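PDB 3IMK: putative molybdenum carrier protein from Syntrophus aciditrophicus SB, which is of unknown function but may bind a nucleotide or a molybdenum-containing ligand. Local coordinates for residues A7-S13 / I129-I134; G35-P39 / R66-N70. All coordinates share one frame; numbering follows the deposited sequence.

Contact 1. Residues A7-S13 / I129-I134; sequences AITKIIS and IQVLNI
Lys10, Ile11 and Ile12 pair in parallel with Val131, Leu132 and Asn133, two adjacent strands in the middle of the all-parallel sheet of a Rossmann-like SLOG domain. The backbone ladder comes first: Leu132 N gives a nearly straight bond to Lys10 O (2.9 Å, 168° at the hydrogen), Ile12 N answers to Leu132 O, and Ile134 N closes on Ile12 O at 3.0 Å. Where the strands begin, Gln130 O is gripped twice, by Thr9 N at 2.9 Å and by Lys10 N at 3.3 Å, both from the same face of its carbonyl plane.

Apolar contacts follow the two faces of the sheet. Beta-branched Ile11 and Ile134 suit extended chain, and Ile11 CG2 meets Ile134 CD1 at 3.8 Å on the face that helix 19-29 covers through Ala23. On the face of Lys10, Val131 and Asn133, Ile12 holds CG1 between its backbone N and carbonyl carbon (chi1 72°), which lays that branch against Asn133 CA. The buried Asn133 amide crosses the Ile12 side chain at about a right angle, and its ND2 is satisfied by Thr77 of the next strand. Lys10, on this same face, keeps its chain extended, leading its amine away to a bound tetraethylene glycol.

Waters link the segments where they begin. One takes the Ala7 N proton and donates to Ile129 O; another bridges Thr9 OG1 at 2.7 Å and Gln130 OE1 at 2.9 Å.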
loop_
_atom_site.group_PDB
_atom_site.type_symbol
_atom_site.label_atom_id
_atom_site.label_comp_id
_atom_site.label_asym_id
_atom_site.label_seq_id
_atom_site.Cartn_x
_atom_site.Cartn_y
_atom_site.Cartn_z
ATOM N N ALA A 7 2.509 11.565 -10.432
ATOM C CA ALA A 7 1.290 12.299 -10.172
ATOM C C ALA A 7 0.366 11.464 -9.299
ATOM O O ALA A 7 -0.617 10.903 -9.762
ATOM C CB ALA A 7 0.585 12.708 -11.490
ATOM N N ILE A 8 0.694 11.366 -8.007
ATOM C CA ILE A 8 -0.093 10.552 -7.107
ATOM C C ILE A 8 -1.298 11.356 -6.620
ATOM O O ILE A 8 -1.160 12.266 -5.778
ATOM C CB ILE A 8 0.747 10.017 -5.926
ATOM C CG1 ILE A 8 1.968 9.257 -6.423
ATOM C CG2 ILE A 8 -0.071 9.098 -4.990
ATOM C CD1 ILE A 8 1.697 8.093 -7.351
ATOM N N THR A 9 -2.464 11.050 -7.184
ATOM C CA THR A 9 -3.694 11.740 -6.857
ATOM C C THR A 9 -4.442 11.088 -5.728
ATOM O O THR A 9 -5.339 11.682 -5.142
ATOM C CB THR A 9 -4.605 11.811 -8.086
ATOM O OG1 THR A 9 -4.903 10.446 -8.468
ATOM C CG2 THR A 9 -3.919 12.601 -9.233
ATOM N N LYS A 10 -4.118 9.832 -5.420
ATOM C CA LYS A 10 -4.797 9.111 -4.323
ATOM C C LYS A 10 -3.953 7.911 -3.884
ATOM O O LYS A 10 -3.404 7.196 -4.746
ATOM C CB LYS A 10 -6.185 8.624 -4.747
ATOM C CG LYS A 10 -7.097 8.112 -3.611
ATOM C CD LYS A 10 -8.471 7.672 -4.130
ATOM C CE LYS A 10 -9.451 7.275 -2.999
ATOM N NZ LYS A 10 -10.945 7.087 -3.336
ATOM N N ILE A 11 -3.864 7.709 -2.566
ATOM C CA ILE A 11 -3.274 6.521 -1.953
ATOM C C ILE A 11 -4.385 5.727 -1.344
ATOM O O ILE A 11 -5.222 6.290 -0.635
ATOM C CB ILE A 11 -2.212 6.879 -0.910
ATOM C CG1 ILE A 11 -0.959 7.426 -1.629
ATOM C CG2 ILE A 11 -1.841 5.639 -0.035
ATOM C CD1 ILE A 11 0.078 8.114 -0.697
ATOM N N ILE A 12 -4.427 4.419 -1.610
ATOM C CA ILE A 12 -5.367 3.567 -0.924
ATOM C C ILE A 12 -4.688 2.399 -0.210
ATOM O O ILE A 12 -3.590 2.005 -0.575
ATOM C CB ILE A 12 -6.498 3.048 -1.857
ATOM C CG1 ILE A 12 -6.037 1.986 -2.859
ATOM C CG2 ILE A 12 -7.174 4.217 -2.620
ATOM C CD1 ILE A 12 -7.236 1.284 -3.604
ATOM N N SER A 13 -5.393 1.820 0.764
ATOM C CA SER A 13 -4.944 0.575 1.362
ATOM C C SER A 13 -6.122 -0.104 2.053
ATOM O O SER A 13 -7.211 0.427 2.110
ATOM C CB SER A 13 -3.845 0.827 2.377
ATOM O OG SER A 13 -4.383 1.277 3.635
ATOM N N ILE A 129 0.865 5.584 -12.991
ATOM C CA ILE A 129 0.116 5.213 -11.807
ATOM C C ILE A 129 -0.216 6.480 -11.045
ATOM O O ILE A 129 0.684 7.199 -10.615
ATOM C CB ILE A 129 0.932 4.259 -10.942
ATOM C CG1 ILE A 129 1.021 2.910 -11.668
ATOM C CG2 ILE A 129 0.248 4.091 -9.534
ATOM C CD1 ILE A 129 2.159 2.037 -11.194
ATOM N N GLN A 130 -1.519 6.755 -10.881
ATOM C CA GLN A 130 -1.966 7.909 -10.100
ATOM C C GLN A 130 -2.708 7.544 -8.821
ATOM O O GLN A 130 -2.556 8.210 -7.800
ATOM C CB GLN A 130 -2.829 8.799 -10.997
ATOM C CG GLN A 130 -2.102 9.421 -12.215
ATOM C CD GLN A 130 -2.923 10.490 -12.961
ATOM O OE1 GLN A 130 -4.075 10.747 -12.655
ATOM N NE2 GLN A 130 -2.314 11.074 -13.952
ATOM N N VAL A 131 -3.543 6.501 -8.880
ATOM C CA VAL A 131 -4.199 5.915 -7.725
ATOM C C VAL A 131 -3.366 4.701 -7.339
ATOM O O VAL A 131 -3.300 3.699 -8.114
ATOM C CB VAL A 131 -5.640 5.514 -8.016
ATOM C CG1 VAL A 131 -6.268 4.871 -6.768
ATOM C CG2 VAL A 131 -6.497 6.750 -8.491
ATOM N N LEU A 132 -2.643 4.844 -6.229
ATOM C CA LEU A 132 -1.680 3.867 -5.791
ATOM C C LEU A 132 -2.147 3.090 -4.589
ATOM O O LEU A 132 -2.375 3.688 -3.531
ATOM C CB LEU A 132 -0.373 4.576 -5.455
ATOM C CG LEU A 132 0.772 3.718 -4.905
ATOM C CD1 LEU A 132 1.221 2.664 -5.915
ATOM C CD2 LEU A 132 1.977 4.628 -4.528
ATOM N N ASN A 133 -2.309 1.769 -4.733
ATOM C CA ASN A 133 -2.596 0.855 -3.614
ATOM C C ASN A 133 -1.279 0.460 -2.970
ATOM O O ASN A 133 -0.335 0.128 -3.673
ATOM C CB ASN A 133 -3.293 -0.371 -4.153
ATOM C CG ASN A 133 -3.619 -1.425 -3.088
ATOM O OD1 ASN A 133 -4.031 -1.070 -1.979
ATOM N ND2 ASN A 133 -3.519 -2.699 -3.445
ATOM N N ILE A 134 -1.209 0.570 -1.643
ATOM C CA ILE A 134 0.003 0.235 -0.900
ATOM C C ILE A 134 -0.393 -0.867 0.063
ATOM O O ILE A 134 -1.358 -0.764 0.832
ATOM C CB ILE A 134 0.599 1.443 -0.170
ATOM C CG1 ILE A 134 0.883 2.531 -1.200
ATOM C CG2 ILE A 134 1.873 1.000 0.611
ATOM C CD1 ILE A 134 1.458 3.851 -0.610
HETATM O O HOH W 1 2.419 8.988 -11.633
HETATM O O HOH W 2 -6.126 9.970 -10.816
#

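Contact 2. Residues G35-P39 / R66-N70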
loop_
_atom_site.group_PDB
_atom_site.type_symbol
_atom_site.label_atom_id
_atom_site.label_comp_id
_atom_site.label_asym_id
_atom_site.label_seq_id
_atom_site.Cartn_x
_atom_site.Cartn_y
_atom_site.Cartn_z
ATOM N N GLY A 35 -8.154 6.596 0.390
ATOM C CA GLY A 35 -9.312 5.771 0.584
ATOM C C GLY A 35 -8.884 4.328 0.751
ATOM O O GLY A 35 -7.740 4.036 1.083
ATOM N N GLY A 36 -9.825 3.424 0.482
ATOM C CA GLY A 36 -9.515 2.004 0.534
ATOM C C GLY A 36 -10.688 1.193 1.014
ATOM O O GLY A 36 -11.542 1.652 1.781
ATOM N N TRP A 37 -10.694 -0.045 0.605
ATOM C CA TRP A 37 -11.693 -1.014 1.020
ATOM C C TRP A 37 -11.201 -1.780 2.229
ATOM O O TRP A 37 -10.086 -2.271 2.264
ATOM C CB TRP A 37 -11.931 -1.988 -0.115
ATOM C CG TRP A 37 -12.569 -1.309 -1.287
ATOM C CD1 TRP A 37 -11.932 -0.829 -2.412
ATOM C CD2 TRP A 37 -13.960 -1.007 -1.462
ATOM N NE1 TRP A 37 -12.859 -0.257 -3.302
ATOM C CE2 TRP A 37 -14.109 -0.377 -2.738
ATOM C CE3 TRP A 37 -15.096 -1.278 -0.705
ATOM C CZ2 TRP A 37 -15.358 0.014 -3.230
ATOM C CZ3 TRP A 37 -16.329 -0.849 -1.177
ATOM C CH2 TRP A 37 -16.447 -0.209 -2.416
ATOM N N VAL A 38 -12.069 -1.891 3.227
ATOM C CA VAL A 38 -11.822 -2.619 4.457
ATOM C C VAL A 38 -12.889 -3.707 4.603
ATOM O O VAL A 38 -13.949 -3.627 3.973
ATOM C CB VAL A 38 -11.817 -1.638 5.693
ATOM C CG1 VAL A 38 -10.666 -0.630 5.554
ATOM C CG2 VAL A 38 -13.144 -0.938 5.904
ATOM N N PRO A 39 -12.643 -4.707 5.461
ATOM C CA PRO A 39 -13.726 -5.689 5.702
ATOM C C PRO A 39 -14.977 -5.049 6.261
ATOM O O PRO A 39 -14.883 -4.044 6.942
ATOM C CB PRO A 39 -13.099 -6.649 6.734
ATOM C CG PRO A 39 -11.596 -6.443 6.589
ATOM C CD PRO A 39 -11.462 -4.987 6.287
ATOM N N ARG A 66 -11.260 -8.027 0.493
ATOM C CA ARG A 66 -10.899 -6.582 0.497
ATOM C C ARG A 66 -9.519 -6.366 -0.141
ATOM O O ARG A 66 -9.311 -5.367 -0.819
ATOM C CB ARG A 66 -11.051 -5.915 1.892
ATOM C CG ARG A 66 -10.026 -6.251 2.949
ATOM C CD ARG A 66 -8.743 -5.351 2.901
ATOM N NE ARG A 66 -8.073 -5.328 4.211
ATOM C CZ ARG A 66 -7.358 -6.322 4.733
ATOM N NH1 ARG A 66 -7.101 -7.425 4.058
ATOM N NH2 ARG A 66 -6.821 -6.174 5.944
ATOM N N THR A 67 -8.574 -7.269 0.074
ATOM C CA THR A 67 -7.250 -7.167 -0.587
ATOM C C THR A 67 -7.403 -7.214 -2.085
ATOM O O THR A 67 -6.835 -6.378 -2.774
ATOM C CB THR A 67 -6.380 -8.324 -0.038
ATOM O OG1 THR A 67 -6.223 -8.099 1.367
ATOM C CG2 THR A 67 -5.057 -8.442 -0.737
ATOM N N GLU A 68 -8.237 -8.124 -2.567
ATOM C CA GLU A 68 -8.487 -8.219 -4.001
ATOM C C GLU A 68 -9.073 -6.913 -4.556
ATOM O O GLU A 68 -8.679 -6.458 -5.627
ATOM C CB GLU A 68 -9.448 -9.388 -4.295
ATOM C CG GLU A 68 -9.746 -9.645 -5.787
ATOM C CD GLU A 68 -10.761 -10.759 -5.986
ATOM O OE1 GLU A 68 -11.700 -10.913 -5.177
ATOM O OE2 GLU A 68 -10.590 -11.535 -6.951
ATOM N N LYS A 69 -10.051 -6.352 -3.829
ATOM C CA LYS A 69 -10.767 -5.116 -4.254
ATOM C C LYS A 69 -9.786 -3.929 -4.359
ATOM O O LYS A 69 -9.878 -3.145 -5.319
ATOM C CB LYS A 69 -11.950 -4.800 -3.290
ATOM C CG LYS A 69 -12.899 -3.693 -3.810
ATOM C CD LYS A 69 -13.853 -4.262 -4.842
ATOM C CE LYS A 69 -14.826 -3.198 -5.337
ATOM N NZ LYS A 69 -15.827 -3.760 -6.339
ATOM N N ASN A 70 -8.859 -3.807 -3.404
ATOM C CA ASN A 70 -7.886 -2.687 -3.501
ATOM C C ASN A 70 -6.951 -2.828 -4.702
ATOM O O ASN A 70 -6.600 -1.843 -5.332
ATOM C CB ASN A 70 -7.143 -2.502 -2.198
ATOM C CG ASN A 70 -8.044 -1.995 -1.099
ATOM O OD1 ASN A 70 -8.899 -1.136 -1.340
ATOM N ND2 ASN A 70 -7.890 -2.557 0.108
#
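Trp37 and Asn70 lock together where helix 63-72 packs over strand 34-38 in the Rossmann-like domain, through a two-bond clasp between a side-chain amide and the backbone of one strand residue. Asn70 OD1 accepts from Trp37 N at 2.9 Å, nearly straight at 168°, and Asn70 ND2 donates to Trp37 O at 3.1 Å. Both acceptors are met in the carbonyl plane on a lone pair, so the buried amide is held at both ends and cannot easily flip. Asparagine suits this place because its short amide offers a donor and an acceptor together, as a neighbouring strand would. An aspartate in its place would probably keep an acceptor for Trp37 N but leave Trp37 O without its donor and set two oxygens against each other.

The same OD1 lies at the edge of the indole, in its plane, 3.2 Å from Trp37 CD1. Over one face of that ring comes Lys69: with CG anti to the backbone N (chi1 -169°), its CG sits 3.3 Å from the centroid of the five-membered ring, a tight CH-pi contact. Gly36, with phi 146°, adopts a backbone shape in which a side chain would collide with the preceding carbonyl. Buried Arg66 is also closely packed, laying its aliphatic chain across the strand, CG against Pro39 CD at 3.8 Å and CD 3.4 Å from Trp37 O, while NE bonds to Gly14 O.

Toward solvent the grip slackens. Trp37 NE1 turns to Asp73, and Lys69 NZ bonds to the bound polyether PG6; that amine is 5.4 Å from the centroid of the Trp37 six-membered ring, at most a weak cation-pi attraction.

In the fold
The two contacts have centres about 13 Å apart and share one sheet, in which strands 10-12 and 34-38 are neighbours. Contact 1 joins strands far apart in sequence, and contact 2 lies within the stretch of chain between them, packing helix 63-72 onto strand 34-38. Probable hydrogen bonds tie them directly: Ile11 O to Gly35 N at 3.1 Å and Ser13 N to Gly35 O at 3.2 Å. Between strand 131-135 and helix 63-72, Asn133 OD1 packs 3.4 Å from Asn70 CB. The bound PG6 lies at contact 2, beside Trp37 and Lys69 with Met58, Pro59, Leu72 and Asp73; it is probably from the crystallisation liquor, though it may mark a pocket.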